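Local coordinates for DELTA1-pyrroline-2-carboxylate reductase (Thermococcus litoralis DSM 5473, PDB 6T3E), which catalyses the reduction of Delta1-pyrroline-2-carboxylate to L-proline with a nicotinamide dinucleotide as hydride donor, a step linked to L-hydroxyproline metabolism, at residues S80-S85 / D327-K332; E52-K57 / L298-A303; K152-I157 / R174-A179. All coordinates share one frame; numbering follows the deposited sequence.

Contact 1: residues S80-S85 / D327-K332; sequences SYLEDS and DAITAK
The end of strand 73-82, in the mixed sheet, lies against helix 324-341 through Ser80, Leu82 and Ser85 on one side and Ala328, Ile329 and Lys332 on the other. The short axes of 80-82 and 327-332 approach to 8.8 Å and make an angle of 64°. The contact is buried and mostly apolar, with no hydrogen bond between the segments. Ser80 OG reaches the methyl of Ala328, 3.5 Å from its CB, and also makes a weak hydrogen bond to Ala324 O at the start of the same helix. Leu82 packs against both Ala328 and Ile329, with CD1 4.3 Å from Ile329 CB and CG 4.4 Å from Ala328 CB. The side chain of Ser80 is about 12 Å from the bound proline. The link to that site runs through Asp327, which forms salt bridges with Arg134 and Lys91, both lining the proline pocket. Beyond the strand the chain turns, and Ser85 comes back to the helix. Ile329 holds CG1 anti to its backbone N (chi1 -165°), and with chi2 at 67° its CD1 comes to 3.7 Å from Ser85 OG. That hydroxyl is hydrogen-bonded to Glu52 of helix 39-54. The bent chain of Lys332 brings its CE to 4.1 Å from Ser85 O.

Contact 2: residues E52-K57 / L298-A303; sequences ELYNGK and LAEIVA
Tyr54 has CG anti to the backbone N (chi1 -176°) and its ring turned nearly perpendicular at chi2 (84°), which lays the ring against helix 298-303 beside Ala299 and Ala303. Leu53 also has CG anti to N, and its CD2 branch reaches back to Ala299 CB at 3.7 Å. The methyl of Ala303 sits over one face of the Tyr54 ring. Its CB is 3.9 Å from the ring centroid and 20° off the normal, a CH-pi contact shifted toward the CD2 rim, where CB is 3.6 Å from CD2. Ala299 O and Glu300 CA come up obliquely on the same side of the ring as that methyl, Ala299 O at 3.8 Å from Tyr54 CD1 and Glu300 CA at 4.1 Å from Tyr54 CE1. Glu300 turns its carboxylate to Glu297 N instead. The contact joins the C-terminal end of helix 39-54 to helix 298-303. The first of these helices ends in a Schellman motif: Gly56, at positive phi, is the C-prime residue, with Lys57 N bonded to Glu52 O and a weaker bond from Gly56 N to Leu53 O. With the ring cut back to an alanine here, the Ala303 methyl would probably lose its aromatic partner and a gap would open between the helices. Ala299 is buried between the two helices; its CB is also 4.2 Å from Tyr54 CB and touches Phe50 one turn back along helix 39-54.

Contact 3: residues K152-I157 / R174-A179; sequences KIAGII and RNIEKA
Lys152 has the most surface buried here, and its carbonyl does most of the polar work against Glu177 and Lys178. Lys152 O accepts two backbone bonds. Glu177 N donates to Lys152 O at 2.6 Å, in the carbonyl plane and on a lone pair. Lys178 N donates to Lys152 O at 3.2 Å, tilted 24° from that plane. The aliphatic part of the Lys152 side chain crosses that of Glu177 at a slant, with Lys152 CD 3.4 Å from Glu177 OE1. The chain then bends at chi4 (-77°), and NZ stays 5.1 Å from Glu177 OE1, so the opposite charges are near but do not touch. Ala154 takes over two residues further on: its N donates to Lys178 O at 3.0 Å. Ile153 pairs with Lys178 and Ala154 with Ala179, both as parallel bridges. These belong to a beta-alpha-beta crossover, made of strand 153-157, helix 161-173 and strand 178-182, in the parallel sheet of the Rossmann-type dinucleotide-binding region. The glycine-rich turn that follows strand 153-157 is consistent with a GxGxxA fingerprint. Ala154 and Ala179 point to the same face of the sheet. There the methyl of Ala154 meets Ile176 CG2 at 4.1 Å, and Leu167 of the connecting helix also packs on Ala154. Ile153 and Lys178 point to the opposite face, where Ile153 CG2 and Lys178 CD come within 4.4 Å. At the start of the strand, Asp218 OD2 accepts from the N atoms of Lys152 and Ile153.

Overall arrangement
Contacts 1 and 2 are neighbours, with centres 14 Å apart, and they touch: Glu52 and Lys57 meet the turn at 83-85. Their segments alternate along the chain, in the order 52-57, 80-85, 298-303, 327-332. Helix 39-54 is shared ground, since it carries part of contact 2 and also packs on Ser85 and Ile329. Contact 3 lies within the sequence loops closed by both. Its centre is 31 Å from that of contact 1 and 28 Å from that of contact 2. Contact 1 belongs to the mixed sheet, contact 3 to the parallel sheet. The proline pocket draws on Lys91 of the first and Val321, just after a strand of the second, consistent with ligands lying between them.

Contact 1: residues S80-S85 / D327-K332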
loop_
_atom_site.group_PDB
_atom_site.type_symbol
_atom_site.label_atom_id
_atom_site.label_comp_id
_atom_site.label_asym_id
_atom_site.label_seq_id
_atom_site.Cartn_x
_atom_site.Cartn_y
_atom_site.Cartn_z
ATOM N N SER B 80 -5.015 -3.785 5.295
ATOM C CA SER B 80 -6.287 -4.288 5.801
ATOM C C SER B 80 -6.535 -3.733 7.194
ATOM O O SER B 80 -5.601 -3.390 7.922
ATOM C CB SER B 80 -6.349 -5.822 5.825
ATOM O OG SER B 80 -5.659 -6.358 6.936
ATOM N N TYR B 81 -7.809 -3.660 7.558
ATOM C CA TYR B 81 -8.211 -3.186 8.872
ATOM C C TYR B 81 -9.214 -4.173 9.438
ATOM O O TYR B 81 -10.272 -4.400 8.844
ATOM C CB TYR B 81 -8.804 -1.773 8.796
ATOM C CG TYR B 81 -9.356 -1.283 10.111
ATOM C CD1 TYR B 81 -8.700 -1.550 11.311
ATOM C CD2 TYR B 81 -10.540 -0.564 10.158
ATOM C CE1 TYR B 81 -9.213 -1.107 12.523
ATOM C CE2 TYR B 81 -11.063 -0.119 11.359
ATOM C CZ TYR B 81 -10.403 -0.396 12.539
ATOM O OH TYR B 81 -10.937 0.050 13.727
ATOM N N LEU B 82 -8.877 -4.770 10.573
ATOM C CA LEU B 82 -9.798 -5.644 11.286
ATOM C C LEU B 82 -10.269 -4.879 12.512
ATOM O O LEU B 82 -9.495 -4.656 13.452
ATOM C CB LEU B 82 -9.144 -6.971 11.660
ATOM C CG LEU B 82 -8.298 -7.625 10.576
ATOM C CD1 LEU B 82 -7.882 -9.012 11.012
ATOM C CD2 LEU B 82 -9.067 -7.658 9.267
ATOM N N GLU B 83 -11.548 -4.507 12.502
ATOM C CA GLU B 83 -12.054 -3.505 13.428
ATOM C C GLU B 83 -12.318 -4.076 14.808
ATOM O O GLU B 83 -12.082 -3.387 15.805
ATOM C CB GLU B 83 -13.313 -2.865 12.842
ATOM C CG GLU B 83 -13.170 -2.599 11.335
ATOM C CD GLU B 83 -14.484 -2.403 10.595
ATOM O OE1 GLU B 83 -15.159 -3.418 10.304
ATOM O OE2 GLU B 83 -14.821 -1.234 10.275
ATOM N N ASP B 84 -12.745 -5.336 14.898
ATOM C CA ASP B 84 -12.895 -5.968 16.205
ATOM C C ASP B 84 -11.539 -6.188 16.868
ATOM O O ASP B 84 -11.341 -5.839 18.037
ATOM C CB ASP B 84 -13.639 -7.294 16.061
ATOM C CG ASP B 84 -15.132 -7.105 15.953
ATOM O OD1 ASP B 84 -15.623 -5.999 16.286
ATOM O OD2 ASP B 84 -15.812 -8.060 15.518
ATOM N N SER B 85 -10.588 -6.758 16.132
ATOM C CA SER B 85 -9.248 -6.963 16.659
ATOM C C SER B 85 -8.439 -5.675 16.714
ATOM O O SER B 85 -7.386 -5.652 17.362
ATOM C CB SER B 85 -8.514 -8.015 15.821
ATOM O OG SER B 85 -8.954 -9.321 16.161
ATOM N N ASP B 327 -1.900 -11.112 7.519
ATOM C CA ASP B 327 -0.777 -10.324 8.004
ATOM C C ASP B 327 -1.187 -9.469 9.195
ATOM O O ASP B 327 -0.459 -9.404 10.191
ATOM C CB ASP B 327 -0.212 -9.461 6.878
ATOM C CG ASP B 327 0.037 -10.255 5.604
ATOM O OD1 ASP B 327 0.822 -11.232 5.648
ATOM O OD2 ASP B 327 -0.566 -9.904 4.561
ATOM N N ALA B 328 -2.370 -8.849 9.142
ATOM C CA ALA B 328 -2.761 -7.959 10.234
ATOM C C ALA B 328 -2.978 -8.737 11.529
ATOM O O ALA B 328 -2.552 -8.299 12.600
ATOM C CB ALA B 328 -4.008 -7.156 9.862
ATOM N N ILE B 329 -3.637 -9.892 11.460
ATOM C CA ILE B 329 -3.890 -10.646 12.685
ATOM C C ILE B 329 -2.589 -11.208 13.242
ATOM O O ILE B 329 -2.419 -11.320 14.463
ATOM C CB ILE B 329 -4.952 -11.741 12.455
ATOM C CG1 ILE B 329 -5.463 -12.261 13.798
ATOM C CG2 ILE B 329 -4.409 -12.876 11.621
ATOM C CD1 ILE B 329 -6.249 -11.239 14.563
ATOM N N THR B 330 -1.655 -11.579 12.368
ATOM C CA THR B 330 -0.372 -12.070 12.852
ATOM C C THR B 330 0.519 -10.934 13.364
ATOM O O THR B 330 1.129 -11.057 14.435
ATOM C CB THR B 330 0.296 -12.869 11.739
ATOM O OG1 THR B 330 -0.552 -13.974 11.403
ATOM C CG2 THR B 330 1.646 -13.400 12.180
ATOM N N ALA B 331 0.536 -9.791 12.666
ATOM C CA ALA B 331 1.342 -8.659 13.113
ATOM C C ALA B 331 0.866 -8.129 14.453
ATOM O O ALA B 331 1.689 -7.796 15.317
ATOM C CB ALA B 331 1.297 -7.539 12.086
ATOM N N LYS B 332 -0.455 -8.058 14.662
ATOM C CA LYS B 332 -0.940 -7.555 15.940
ATOM C C LYS B 332 -0.710 -8.579 17.041
ATOM O O LYS B 332 -0.334 -8.219 18.160
ATOM C CB LYS B 332 -2.425 -7.192 15.835
ATOM C CG LYS B 332 -3.045 -6.554 17.091
ATOM C CD LYS B 332 -2.966 -4.998 17.074
ATOM C CE LYS B 332 -3.596 -4.331 18.330
ATOM N NZ LYS B 332 -2.832 -3.136 18.840
#

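Contact 2: residues E52-K57 / L298-A303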
loop_
_atom_site.group_PDB
_atom_site.type_symbol
_atom_site.label_atom_id
_atom_site.label_comp_id
_atom_site.label_asym_id
_atom_site.label_seq_id
_atom_site.Cartn_x
_atom_site.Cartn_y
_atom_site.Cartn_z
ATOM N N GLU B 52 -13.743 -13.123 11.561
ATOM C CA GLU B 52 -14.013 -11.691 11.628
ATOM C C GLU B 52 -14.348 -11.131 10.248
ATOM O O GLU B 52 -15.219 -10.259 10.123
ATOM C CB GLU B 52 -12.815 -10.972 12.264
ATOM C CG GLU B 52 -12.842 -9.441 12.174
ATOM C CD GLU B 52 -11.877 -8.738 13.139
ATOM O OE1 GLU B 52 -11.243 -9.412 13.981
ATOM O OE2 GLU B 52 -11.745 -7.498 13.043
ATOM N N LEU B 53 -13.709 -11.659 9.199
ATOM C CA LEU B 53 -13.999 -11.224 7.832
ATOM C C LEU B 53 -15.406 -11.626 7.394
ATOM O O LEU B 53 -16.075 -10.878 6.672
ATOM C CB LEU B 53 -12.956 -11.798 6.878
ATOM C CG LEU B 53 -13.376 -12.022 5.428
ATOM C CD1 LEU B 53 -13.473 -10.687 4.696
ATOM C CD2 LEU B 53 -12.393 -12.961 4.746
ATOM N N TYR B 54 -15.860 -12.814 7.793
ATOM C CA TYR B 54 -17.191 -13.263 7.401
ATOM C C TYR B 54 -18.288 -12.440 8.070
ATOM O O TYR B 54 -19.355 -12.231 7.483
ATOM C CB TYR B 54 -17.378 -14.746 7.727
ATOM C CG TYR B 54 -18.708 -15.279 7.236
ATOM C CD1 TYR B 54 -18.857 -15.718 5.922
ATOM C CD2 TYR B 54 -19.823 -15.313 8.071
ATOM C CE1 TYR B 54 -20.063 -16.188 5.456
ATOM C CE2 TYR B 54 -21.043 -15.784 7.610
ATOM C CZ TYR B 54 -21.154 -16.221 6.299
ATOM O OH TYR B 54 -22.355 -16.689 5.819
ATOM N N ASN B 55 -18.074 -12.014 9.314
ATOM C CA ASN B 55 -19.077 -11.249 10.047
ATOM C C ASN B 55 -19.111 -9.776 9.651
ATOM O O ASN B 55 -19.760 -8.984 10.348
ATOM C CB ASN B 55 -18.838 -11.372 11.553
ATOM C CG ASN B 55 -18.979 -12.799 12.054
ATOM O OD1 ASN B 55 -19.771 -13.583 11.529
ATOM N ND2 ASN B 55 -18.200 -13.147 13.070
ATOM N N GLY B 56 -18.462 -9.405 8.544
ATOM C CA GLY B 56 -18.466 -8.037 8.059
ATOM C C GLY B 56 -17.624 -7.066 8.852
ATOM O O GLY B 56 -17.826 -5.854 8.744
ATOM N N LYS B 57 -16.672 -7.564 9.640
ATOM C CA LYS B 57 -15.828 -6.728 10.479
ATOM C C LYS B 57 -14.417 -6.558 9.920
ATOM O O LYS B 57 -13.488 -6.275 10.684
ATOM C CB LYS B 57 -15.768 -7.302 11.892
ATOM C CG LYS B 57 -17.080 -7.269 12.627
ATOM C CD LYS B 57 -17.529 -5.838 12.859
ATOM C CE LYS B 57 -18.764 -5.762 13.776
ATOM N NZ LYS B 57 -18.911 -4.431 14.434
ATOM N N LEU B 298 -12.794 -19.623 2.082
ATOM C CA LEU B 298 -12.387 -20.131 3.384
ATOM C C LEU B 298 -13.171 -19.468 4.509
ATOM O O LEU B 298 -13.478 -20.121 5.512
ATOM C CB LEU B 298 -10.885 -19.917 3.584
ATOM C CG LEU B 298 -10.288 -20.480 4.875
ATOM C CD1 LEU B 298 -10.363 -21.992 4.885
ATOM C CD2 LEU B 298 -8.857 -20.011 5.069
ATOM N N ALA B 299 -13.539 -18.194 4.345
ATOM C CA ALA B 299 -14.294 -17.511 5.392
ATOM C C ALA B 299 -15.649 -18.167 5.608
ATOM O O ALA B 299 -16.142 -18.224 6.740
ATOM C CB ALA B 299 -14.458 -16.030 5.053
ATOM N N GLU B 300 -16.271 -18.669 4.536
ATOM C CA GLU B 300 -17.549 -19.362 4.693
ATOM C C GLU B 300 -17.374 -20.718 5.371
ATOM O O GLU B 300 -18.247 -21.158 6.130
ATOM C CB GLU B 300 -18.222 -19.535 3.334
ATOM C CG GLU B 300 -18.033 -18.353 2.419
ATOM C CD GLU B 300 -18.659 -18.580 1.076
ATOM O OE1 GLU B 300 -18.286 -19.559 0.416
ATOM O OE2 GLU B 300 -19.529 -17.783 0.682
ATOM N N ILE B 301 -16.263 -21.404 5.096
ATOM C CA ILE B 301 -16.006 -22.691 5.733
ATOM C C ILE B 301 -15.733 -22.520 7.226
ATOM O O ILE B 301 -16.219 -23.303 8.053
ATOM C CB ILE B 301 -14.855 -23.408 5.015
ATOM C CG1 ILE B 301 -15.352 -23.964 3.677
ATOM C CG2 ILE B 301 -14.290 -24.518 5.888
ATOM C CD1 ILE B 301 -14.450 -25.003 3.079
ATOM N N VAL B 302 -14.944 -21.506 7.597
ATOM C CA VAL B 302 -14.648 -21.281 9.011
ATOM C C VAL B 302 -15.931 -20.964 9.771
ATOM O O VAL B 302 -16.164 -21.476 10.874
ATOM C CB VAL B 302 -13.604 -20.154 9.179
ATOM C CG1 VAL B 302 -13.285 -19.934 10.658
ATOM C CG2 VAL B 302 -12.332 -20.457 8.412
ATOM N N ALA B 303 -16.809 -20.167 9.164
ATOM C CA ALA B 303 -18.059 -19.780 9.801
ATOM C C ALA B 303 -19.045 -20.933 9.930
ATOM O O ALA B 303 -20.017 -20.810 10.681
ATOM C CB ALA B 303 -18.706 -18.638 9.012
#

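Contact 3: residues K152-I157 / R174-A179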
loop_
_atom_site.group_PDB
_atom_site.type_symbol
_atom_site.label_atom_id
_atom_site.label_comp_id
_atom_site.label_asym_id
_atom_site.label_seq_id
_atom_site.Cartn_x
_atom_site.Cartn_y
_atom_site.Cartn_z
ATOM N N LYS B 152 -1.903 -39.652 6.820
ATOM C CA LYS B 152 -0.601 -39.850 7.452
ATOM C C LYS B 152 0.581 -39.542 6.540
ATOM O O LYS B 152 1.654 -39.207 7.051
ATOM C CB LYS B 152 -0.455 -41.266 8.050
ATOM C CG LYS B 152 -1.123 -42.425 7.306
ATOM C CD LYS B 152 -0.343 -43.728 7.573
ATOM C CE LYS B 152 -0.853 -44.966 6.801
ATOM N NZ LYS B 152 -2.088 -45.578 7.346
ATOM N N ILE B 153 0.431 -39.631 5.227
ATOM C CA ILE B 153 1.512 -39.388 4.275
ATOM C C ILE B 153 1.232 -38.062 3.573
ATOM O O ILE B 153 0.130 -37.845 3.052
ATOM C CB ILE B 153 1.643 -40.535 3.245
ATOM C CG1 ILE B 153 1.656 -41.916 3.927
ATOM C CG2 ILE B 153 2.905 -40.375 2.442
ATOM C CD1 ILE B 153 0.397 -42.761 3.715
ATOM N N ALA B 154 2.218 -37.164 3.594
ATOM C CA ALA B 154 2.111 -35.858 2.961
ATOM C C ALA B 154 3.176 -35.724 1.886
ATOM O O ALA B 154 4.356 -35.985 2.142
ATOM C CB ALA B 154 2.263 -34.732 3.980
ATOM N N GLY B 155 2.773 -35.267 0.705
ATOM C CA GLY B 155 3.688 -35.043 -0.405
ATOM C C GLY B 155 3.921 -33.555 -0.599
ATOM O O GLY B 155 2.983 -32.754 -0.524
ATOM N N ILE B 156 5.175 -33.199 -0.866
ATOM C CA ILE B 156 5.580 -31.808 -1.006
ATOM C C ILE B 156 6.275 -31.635 -2.346
ATOM O O ILE B 156 7.244 -32.340 -2.647
ATOM C CB ILE B 156 6.495 -31.362 0.149
ATOM C CG1 ILE B 156 5.923 -31.856 1.477
ATOM C CG2 ILE B 156 6.633 -29.865 0.156
ATOM C CD1 ILE B 156 6.773 -31.548 2.678
ATOM N N ILE B 157 5.776 -30.701 -3.144
ATOM C CA ILE B 157 6.355 -30.353 -4.431
ATOM C C ILE B 157 6.823 -28.910 -4.336
ATOM O O ILE B 157 6.005 -27.999 -4.145
ATOM C CB ILE B 157 5.346 -30.540 -5.575
ATOM C CG1 ILE B 157 5.111 -32.026 -5.822
ATOM C CG2 ILE B 157 5.834 -29.868 -6.854
ATOM C CD1 ILE B 157 3.823 -32.300 -6.510
ATOM N N ARG B 174 -2.867 -32.602 11.611
ATOM C CA ARG B 174 -3.078 -34.011 11.309
ATOM C C ARG B 174 -1.970 -34.851 11.938
ATOM O O ARG B 174 -0.936 -34.333 12.364
ATOM C CB ARG B 174 -3.140 -34.234 9.793
ATOM C CG ARG B 174 -4.366 -33.610 9.137
ATOM C CD ARG B 174 -5.630 -34.359 9.522
ATOM N NE ARG B 174 -6.812 -33.861 8.819
ATOM C CZ ARG B 174 -7.751 -33.094 9.375
ATOM N NH1 ARG B 174 -7.645 -32.733 10.648
ATOM N NH2 ARG B 174 -8.797 -32.686 8.659
ATOM N N ASN B 175 -2.219 -36.156 12.062
ATOM C CA ASN B 175 -1.225 -37.077 12.628
ATOM C C ASN B 175 -0.337 -37.621 11.504
ATOM O O ASN B 175 -0.290 -38.817 11.219
ATOM C CB ASN B 175 -1.908 -38.203 13.402
ATOM C CG ASN B 175 -2.324 -37.787 14.820
ATOM O OD1 ASN B 175 -1.521 -37.248 15.588
ATOM N ND2 ASN B 175 -3.588 -38.032 15.162
ATOM N N ILE B 176 0.408 -36.700 10.885
ATOM C CA ILE B 176 1.270 -37.045 9.762
ATOM C C ILE B 176 2.394 -37.953 10.244
ATOM O O ILE B 176 3.000 -37.719 11.297
ATOM C CB ILE B 176 1.810 -35.760 9.111
ATOM C CG1 ILE B 176 0.656 -34.812 8.795
ATOM C CG2 ILE B 176 2.562 -36.066 7.828
ATOM C CD1 ILE B 176 -0.219 -35.277 7.654
ATOM N N GLU B 177 2.682 -38.997 9.477
ATOM C CA GLU B 177 3.731 -39.946 9.826
ATOM C C GLU B 177 4.954 -39.863 8.925
ATOM O O GLU B 177 6.080 -39.990 9.412
ATOM C CB GLU B 177 3.180 -41.375 9.774
ATOM C CG GLU B 177 2.752 -41.936 11.105
ATOM C CD GLU B 177 1.752 -43.059 10.950
ATOM O OE1 GLU B 177 1.949 -43.898 10.045
ATOM O OE2 GLU B 177 0.775 -43.105 11.732
ATOM N N LYS B 178 4.765 -39.627 7.628
ATOM C CA LYS B 178 5.865 -39.655 6.677
ATOM C C LYS B 178 5.596 -38.647 5.568
ATOM O O LYS B 178 4.448 -38.447 5.157
ATOM C CB LYS B 178 6.044 -41.081 6.126
ATOM C CG LYS B 178 6.879 -41.237 4.881
ATOM C CD LYS B 178 6.376 -42.430 4.077
ATOM C CE LYS B 178 7.206 -42.640 2.824
ATOM N NZ LYS B 178 6.825 -43.858 2.044
ATOM N N ALA B 179 6.670 -38.028 5.073
ATOM C CA ALA B 179 6.567 -37.002 4.047
ATOM C C ALA B 179 7.497 -37.316 2.881
ATOM O O ALA B 179 8.585 -37.868 3.064
ATOM C CB ALA B 179 6.869 -35.603 4.618
#